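Local structure of mitotic checkpoint control protein kinase BUB1 (Drosophila melanogaster, 6JKK) at residues V40-P45 with Q86-N91; S113-D118 with S202-D207; H33-G38 with L49-E54. The protein is a mitotic checkpoint kinase of kinetochores whose kinase domain, the part described here, probably binds ATP and phosphorylates proteins such as CENP-E. All coordinates share one frame; numbering follows the deposited sequence.

Interaction 1 (V40-P45 with Q86-N91); sequences VKRLHP and QERPTN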
# COMPACT_ATOMS: atom_id res chain seq x y z
N VAL A 40 18.05 4.64 20.38
CA VAL A 40 16.73 5.20 20.17
C VAL A 40 15.82 4.70 21.29
O VAL A 40 15.71 3.49 21.49
CB VAL A 40 16.15 4.76 18.81
CG1 VAL A 40 14.66 5.05 18.74
CG2 VAL A 40 16.88 5.44 17.67
N LYS A 41 15.19 5.63 22.02
CA LYS A 41 14.28 5.26 23.10
C LYS A 41 13.01 4.63 22.55
O LYS A 41 12.57 4.94 21.43
CB LYS A 41 13.90 6.49 23.95
CG LYS A 41 15.06 7.18 24.65
CD LYS A 41 14.61 8.49 25.29
CE LYS A 41 15.76 9.21 25.96
NZ LYS A 41 16.95 9.28 25.06
N ARG A 42 12.41 3.75 23.34
CA ARG A 42 11.10 3.20 23.02
C ARG A 42 10.09 4.35 23.01
O ARG A 42 10.08 5.18 23.91
CB ARG A 42 10.72 2.15 24.07
CG ARG A 42 9.56 1.25 23.69
CD ARG A 42 9.43 0.08 24.67
NE ARG A 42 10.44 -0.95 24.42
CZ ARG A 42 10.17 -2.14 23.88
NH1 ARG A 42 8.92 -2.44 23.53
NH2 ARG A 42 11.14 -3.02 23.69
N LEU A 43 9.27 4.42 21.97
CA LEU A 43 8.25 5.47 21.89
C LEU A 43 7.27 5.31 23.04
O LEU A 43 6.91 4.20 23.41
CB LEU A 43 7.50 5.39 20.56
CG LEU A 43 8.25 5.81 19.29
CD1 LEU A 43 7.43 5.49 18.04
CD2 LEU A 43 8.59 7.29 19.33
N HIS A 44 6.86 6.43 23.63
CA HIS A 44 5.91 6.39 24.74
C HIS A 44 4.92 7.54 24.61
O HIS A 44 5.29 8.65 24.22
CB HIS A 44 6.66 6.48 26.07
CG HIS A 44 5.87 6.00 27.24
ND1 HIS A 44 5.07 6.84 28.00
CD2 HIS A 44 5.73 4.77 27.79
CE1 HIS A 44 4.49 6.15 28.96
NE2 HIS A 44 4.87 4.89 28.86
N PRO A 45 3.64 7.28 24.93
CA PRO A 45 2.62 8.32 24.80
C PRO A 45 2.90 9.58 25.62
O PRO A 45 3.55 9.50 26.66
CB PRO A 45 1.34 7.63 25.31
CG PRO A 45 1.83 6.44 26.08
CD PRO A 45 3.07 6.00 25.38
N GLN A 86 8.16 2.92 14.80
CA GLN A 86 9.37 2.40 15.42
C GLN A 86 9.52 0.92 15.11
O GLN A 86 8.54 0.17 15.16
CB GLN A 86 9.30 2.59 16.93
CG GLN A 86 10.55 2.10 17.66
CD GLN A 86 10.70 2.72 19.03
OE1 GLN A 86 9.82 2.59 19.89
NE2 GLN A 86 11.80 3.42 19.25
N GLU A 87 10.73 0.50 14.76
CA GLU A 87 10.95 -0.92 14.51
C GLU A 87 12.30 -1.41 15.02
O GLU A 87 13.30 -0.70 14.92
CB GLU A 87 10.79 -1.25 13.02
CG GLU A 87 10.95 -2.73 12.69
CD GLU A 87 10.64 -3.06 11.25
OE1 GLU A 87 10.05 -2.21 10.55
OE2 GLU A 87 11.00 -4.18 10.81
N ARG A 88 12.30 -2.62 15.58
CA ARG A 88 13.51 -3.32 15.99
C ARG A 88 13.56 -4.68 15.27
O ARG A 88 12.55 -5.38 15.20
CB ARG A 88 13.53 -3.54 17.50
CG ARG A 88 13.50 -2.25 18.32
CD ARG A 88 13.24 -2.50 19.80
NE ARG A 88 12.07 -3.36 19.97
CZ ARG A 88 10.82 -2.91 20.05
NH1 ARG A 88 10.56 -1.61 19.99
NH2 ARG A 88 9.82 -3.77 20.19
N PRO A 89 14.72 -5.03 14.69
CA PRO A 89 15.91 -4.18 14.58
C PRO A 89 15.67 -3.06 13.58
O PRO A 89 14.64 -3.04 12.92
CB PRO A 89 16.97 -5.14 14.03
CG PRO A 89 16.19 -6.14 13.25
CD PRO A 89 14.91 -6.33 14.02
N THR A 90 16.62 -2.14 13.49
CA THR A 90 16.53 -1.01 12.57
C THR A 90 16.20 -1.48 11.15
O THR A 90 16.87 -2.37 10.61
CB THR A 90 17.86 -0.25 12.57
OG1 THR A 90 18.25 0.02 13.92
CG2 THR A 90 17.75 1.06 11.79
N ASN A 91 15.14 -0.93 10.58
CA ASN A 91 14.76 -1.27 9.21
C ASN A 91 15.35 -0.25 8.24
O ASN A 91 14.69 0.73 7.88
CB ASN A 91 13.23 -1.36 9.08
CG ASN A 91 12.80 -2.07 7.81
OD1 ASN A 91 13.54 -2.11 6.82
ND2 ASN A 91 11.60 -2.64 7.83

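Interaction 2 (S113-D118 with S202-D207); sequences SYAHID and SLQLID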
# COMPACT_ATOMS: atom_id res chain seq x y z
N SER A 113 0.84 10.14 -3.62
CA SER A 113 0.30 8.78 -3.59
C SER A 113 1.19 7.78 -2.87
O SER A 113 0.80 6.62 -2.69
CB SER A 113 0.06 8.27 -5.02
OG SER A 113 -0.63 9.22 -5.79
N TYR A 114 2.39 8.20 -2.48
CA TYR A 114 3.32 7.30 -1.80
C TYR A 114 3.80 7.95 -0.52
O TYR A 114 4.14 9.13 -0.52
CB TYR A 114 4.52 6.98 -2.71
CG TYR A 114 4.07 6.48 -4.07
CD1 TYR A 114 3.64 5.16 -4.24
CD2 TYR A 114 4.04 7.32 -5.16
CE1 TYR A 114 3.21 4.71 -5.47
CE2 TYR A 114 3.61 6.88 -6.40
CZ TYR A 114 3.19 5.58 -6.55
OH TYR A 114 2.77 5.14 -7.78
N ALA A 115 3.82 7.18 0.57
CA ALA A 115 4.30 7.68 1.85
C ALA A 115 5.69 8.29 1.68
O ALA A 115 6.50 7.77 0.92
CB ALA A 115 4.35 6.56 2.87
N HIS A 116 5.93 9.39 2.38
CA HIS A 116 7.23 10.06 2.35
C HIS A 116 7.78 10.07 3.78
O HIS A 116 7.06 10.45 4.71
CB HIS A 116 7.07 11.49 1.81
CG HIS A 116 8.34 12.30 1.83
ND1 HIS A 116 8.69 13.11 2.89
CD2 HIS A 116 9.32 12.45 0.91
CE1 HIS A 116 9.84 13.71 2.63
NE2 HIS A 116 10.24 13.32 1.43
N ILE A 117 9.01 9.61 3.95
CA ILE A 117 9.64 9.68 5.27
C ILE A 117 10.21 11.08 5.44
O ILE A 117 11.21 11.45 4.81
CB ILE A 117 10.69 8.55 5.46
CG1 ILE A 117 10.00 7.19 5.43
CG2 ILE A 117 11.47 8.71 6.79
CD1 ILE A 117 10.92 5.99 5.59
N ASP A 118 9.52 11.88 6.25
CA ASP A 118 9.92 13.26 6.47
C ASP A 118 11.21 13.34 7.29
O ASP A 118 12.07 14.19 7.04
CB ASP A 118 8.83 14.04 7.21
CG ASP A 118 7.57 14.23 6.37
OD1 ASP A 118 7.62 14.04 5.14
OD2 ASP A 118 6.53 14.58 6.96
N SER A 202 -6.75 10.52 -3.93
CA SER A 202 -7.03 10.81 -2.53
C SER A 202 -6.43 9.74 -1.64
O SER A 202 -6.46 9.86 -0.41
CB SER A 202 -8.53 10.93 -2.29
OG SER A 202 -9.09 11.98 -3.05
N LEU A 203 -5.88 8.70 -2.27
CA LEU A 203 -5.25 7.59 -1.56
C LEU A 203 -3.73 7.70 -1.51
O LEU A 203 -3.11 8.32 -2.37
CB LEU A 203 -5.61 6.27 -2.23
CG LEU A 203 -6.70 5.35 -1.69
CD1 LEU A 203 -7.70 6.05 -0.78
CD2 LEU A 203 -7.40 4.66 -2.85
N GLN A 204 -3.12 7.06 -0.51
CA GLN A 204 -1.67 6.99 -0.40
C GLN A 204 -1.25 5.59 0.02
O GLN A 204 -1.78 5.05 0.99
CB GLN A 204 -1.15 8.02 0.60
CG GLN A 204 0.37 8.08 0.74
CD GLN A 204 0.83 9.13 1.73
OE1 GLN A 204 1.05 8.84 2.90
NE2 GLN A 204 0.97 10.37 1.25
N LEU A 205 -0.30 5.02 -0.71
CA LEU A 205 0.26 3.70 -0.38
C LEU A 205 1.38 3.88 0.65
O LEU A 205 2.25 4.73 0.47
CB LEU A 205 0.81 3.04 -1.64
CG LEU A 205 1.39 1.63 -1.51
CD1 LEU A 205 0.30 0.66 -1.10
CD2 LEU A 205 2.03 1.20 -2.83
N ILE A 206 1.34 3.08 1.71
CA ILE A 206 2.30 3.20 2.81
C ILE A 206 2.94 1.86 3.16
O ILE A 206 2.51 0.81 2.68
CB ILE A 206 1.61 3.74 4.08
CG1 ILE A 206 0.63 2.70 4.63
CG2 ILE A 206 0.88 5.06 3.79
CD1 ILE A 206 0.02 3.02 6.01
N ASP A 207 3.96 1.91 4.02
CA ASP A 207 4.56 0.72 4.62
C ASP A 207 5.34 -0.12 3.61
O ASP A 207 4.93 -1.23 3.25
CB ASP A 207 3.52 -0.13 5.36
CG ASP A 207 3.28 0.35 6.79
OD1 ASP A 207 2.16 0.13 7.31
OD2 ASP A 207 4.21 0.93 7.39
O HOH W 1 3.75 10.33 4.02

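Interaction 3 (H33-G38 with L49-E54); sequences HCQLVG and LEVHNE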
# COMPACT_ATOMS: atom_id res chain seq x y z
N HIS A 33 17.82 15.13 6.87
CA HIS A 33 16.59 14.72 7.55
C HIS A 33 16.73 13.36 8.23
O HIS A 33 15.76 12.82 8.75
CB HIS A 33 15.38 14.74 6.61
CG HIS A 33 15.39 13.66 5.58
ND1 HIS A 33 16.39 13.52 4.65
CD2 HIS A 33 14.48 12.69 5.30
CE1 HIS A 33 16.12 12.49 3.85
NE2 HIS A 33 14.96 11.98 4.23
N CYS A 34 17.95 12.84 8.25
CA CYS A 34 18.24 11.60 8.98
C CYS A 34 19.22 11.92 10.09
O CYS A 34 20.24 12.58 9.85
CB CYS A 34 18.85 10.57 8.03
SG CYS A 34 19.32 9.01 8.81
N GLN A 35 18.92 11.47 11.31
CA GLN A 35 19.88 11.60 12.40
C GLN A 35 20.29 10.23 12.91
O GLN A 35 19.47 9.45 13.38
CB GLN A 35 19.31 12.42 13.56
CG GLN A 35 20.28 12.52 14.74
CD GLN A 35 19.82 13.48 15.83
OE1 GLN A 35 18.66 13.87 15.89
NE2 GLN A 35 20.75 13.87 16.70
N LEU A 36 21.58 9.93 12.78
CA LEU A 36 22.16 8.76 13.42
C LEU A 36 22.35 9.00 14.92
O LEU A 36 22.89 10.03 15.32
CB LEU A 36 23.51 8.42 12.78
CG LEU A 36 23.55 7.23 11.81
CD1 LEU A 36 22.47 7.35 10.76
CD2 LEU A 36 24.92 7.13 11.16
N VAL A 37 21.91 8.05 15.74
CA VAL A 37 22.15 8.11 17.18
C VAL A 37 22.61 6.75 17.70
O VAL A 37 22.45 5.74 17.02
CB VAL A 37 20.88 8.54 17.97
CG1 VAL A 37 20.45 9.96 17.60
CG2 VAL A 37 19.74 7.55 17.74
N GLY A 38 23.17 6.73 18.90
CA GLY A 38 23.56 5.48 19.52
C GLY A 38 22.32 4.68 19.88
O GLY A 38 22.12 3.56 19.42
N LEU A 49 9.90 14.09 21.03
CA LEU A 49 10.96 13.43 20.31
C LEU A 49 11.60 14.47 19.42
O LEU A 49 10.91 15.29 18.81
CB LEU A 49 10.38 12.30 19.46
CG LEU A 49 11.36 11.50 18.59
CD1 LEU A 49 12.39 10.84 19.47
CD2 LEU A 49 10.64 10.46 17.77
N GLU A 50 12.93 14.43 19.33
CA GLU A 50 13.63 15.36 18.45
C GLU A 50 14.40 14.63 17.35
O GLU A 50 15.03 13.61 17.59
CB GLU A 50 14.58 16.24 19.25
CG GLU A 50 13.89 17.21 20.20
CD GLU A 50 14.84 18.27 20.74
OE1 GLU A 50 14.88 19.38 20.17
OE2 GLU A 50 15.54 17.99 21.73
N VAL A 51 14.32 15.17 16.14
CA VAL A 51 15.23 14.76 15.07
C VAL A 51 15.94 16.03 14.65
O VAL A 51 15.35 16.90 13.99
CB VAL A 51 14.50 14.14 13.87
CG1 VAL A 51 15.51 13.68 12.83
CG2 VAL A 51 13.64 12.96 14.32
N HIS A 52 17.21 16.15 15.05
CA HIS A 52 17.98 17.37 14.81
C HIS A 52 17.32 18.59 15.47
O HIS A 52 17.19 18.64 16.69
CB HIS A 52 18.19 17.60 13.31
CG HIS A 52 19.09 16.59 12.67
ND1 HIS A 52 20.33 16.26 13.19
CD2 HIS A 52 18.95 15.85 11.55
CE1 HIS A 52 20.90 15.36 12.41
NE2 HIS A 52 20.09 15.09 11.41
N ASN A 53 16.91 19.56 14.66
CA ASN A 53 16.28 20.77 15.19
C ASN A 53 14.76 20.65 15.32
O ASN A 53 14.10 21.53 15.89
CB ASN A 53 16.63 21.98 14.33
CG ASN A 53 18.04 22.51 14.60
OD1 ASN A 53 18.46 22.61 15.75
ND2 ASN A 53 18.76 22.84 13.54
N GLU A 54 14.20 19.56 14.79
CA GLU A 54 12.75 19.40 14.74
C GLU A 54 12.21 18.66 15.96
O GLU A 54 12.70 17.58 16.30
CB GLU A 54 12.37 18.67 13.45
CG GLU A 54 13.07 19.23 12.22
CD GLU A 54 12.76 20.70 11.98
OE1 GLU A 54 13.69 21.44 11.59
OE2 GLU A 54 11.60 21.10 12.17
O HOH W 2 17.33 13.03 18.76

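Interaction 1 (V40-P45 with Q86-N91)
The guanidinium of Arg-42 lies flat on that of Arg-88, with centres 4.0 Å apart and planes inclined by 30°. NH2 of Arg-42 stands over the centre of the Arg-88 group, while NH1 of Arg-88 meets the Arg-42 face nearer its rim. The like charges come within 3.7 Å, Arg-42 NH1 to Arg-88 NH2, on an exposed side where solvent would probably screen them. The Gln-86 amide is held at both polar atoms. NE2 gives a hydrogen bond to Lys-41 O at 2.8 Å, with the acceptor in the amide plane, and Leu-43 N donates to OE1, also at 2.8 Å, fairly straight (169°) but tilted 23° from the carbonyl plane. So held, the amide has its rotation fixed and bridges the backbone on the two sides of Arg-42. Val-40 CG1 meets NE2 tip to tip at 3.3 Å, and Leu-43 slides past the Gln-86 chain, CD1 lying 3.6 Å from CB. Gln-86 follows Lys-85, the predicted ATP-binding lysine, on strand 80-87 of the kinase N-lobe. The loop 40-45 crosses that sheet, with Val-40 resting on strands 119-122 and 127-132 and Leu-43 on Tyr-71 of strand 68-75.

Interaction 2 (S113-D118 with S202-D207)
Ser-113 O and Ala-115 N bond the N and O of Leu-205, making a single parallel beta bridge between Tyr-114 and Leu-205, where the loop between helix 92-104 (the kinase alphaC helix) and strand 119-122 meets the strand leading into the DFG motif. Here the packing is close. Leu-205 N donates to Ser-113 O at 2.8 Å, and Ala-115 N returns a bond to Leu-205 O that arrives nearly along the C=O axis. Between these bonds the Tyr-114 side chain turns away toward helix 156-175, where its hydroxyl bonds to Ile-169 O. Gln-204 seals the flank: its CG is anti to the backbone N (chi1 -177°) and the chain runs on extended, so that CG presses on Ala-115 N at 3.6 Å while NE2 bonds to Pro-112 O. An alanine here would probably leave the Pro-112 carbonyl without that donor and open a gap beside the peptide joining Tyr-114 to Ala-115. Ala-115 CB also reaches Ile-206 CG2 at 3.9 Å. Beyond Ala-115 the contact thins out: His-116 is exposed and a water takes over, accepting from His-116 N at 2.9 Å and giving Gln-204 OE1 a longer, less certain bond. Nearby, Asp-207, the DFG aspartate, forms a salt bridge with Lys-85, and its N binds a glycerol probably left from crystallisation. On the exposed side the His-116 ring, edge-to-face with His-102, reaches forward to Asp-118, ND1 donating to OD1 at 2.7 Å with the oxygen close to the ring plane.

Interaction 3 (H33-G38 with L49-E54)
His-33 meets the other segment through its backbone, with O 4.2 Å from Val-51 CG1. At Cys-34 it is again the carbonyl that counts: His-52 NE2 donates to Cys-34 O at 3.0 Å, approaching from well above the carbonyl plane and with a bend to the bond (152°). The proton on NE2 is therefore used, and the imidazole is pinned at that edge. Gln-35 carries most of the contact. Its CG is anti to the backbone N (chi1 178°) and the chain stays extended, sliding past His-52 in the opposite direction with the amide and ring planes only 12° apart. CB sits over the ring face in a CH-pi contact, 3.7 Å from the centroid, and CG follows, 3.7 Å from CE1. At the tip, OE1 accepts a 2.8 Å hydrogen bond from His-52 N. Strands 34-36 and 47-51 are the two edge strands of the curled N-lobe sheet, five strands lying between them in its order; no backbone hydrogen bond joins the two segments, and side chains span the interval, with the CA atoms of Gln-35 and Val-51 6.2 Å apart. His-52 can serve because it follows Val-51 in a type II' beta turn that ends at Glu-54, connecting strand 47-51 to strand 54-64. A water donates to the same Gln-35 OE1, a long bond, and to Glu-50 O at 2.6 Å, tying the amide to the strand. All along the first segment the backbone bonds go to strand 119-122: His-33 and Gln-35 to Ala-120, Gln-35 and Val-37 to Val-122.

Interactions 1 and 3 both reach the same sheet of the N-lobe, their centres about 13 Å apart. Their segments alternate along the chain (33-38, 40-45, 49-54, 86-91), and Leu-43 packs on Leu-49 where the two meet. Interaction 2 opens later in sequence and lies nearer the middle of the chain, about 20 Å from interaction 1 and 21 Å from interaction 3 between centres. It touches interaction 3 where His-33 packs against the carbonyls of Ile-117 and Asp-118. Interaction 3 joins the two edges of the sheet, interaction 1 lays a loop on strand 80-87, which carries Lys-85, and interaction 2 ties the lobe to the strand before the DFG motif.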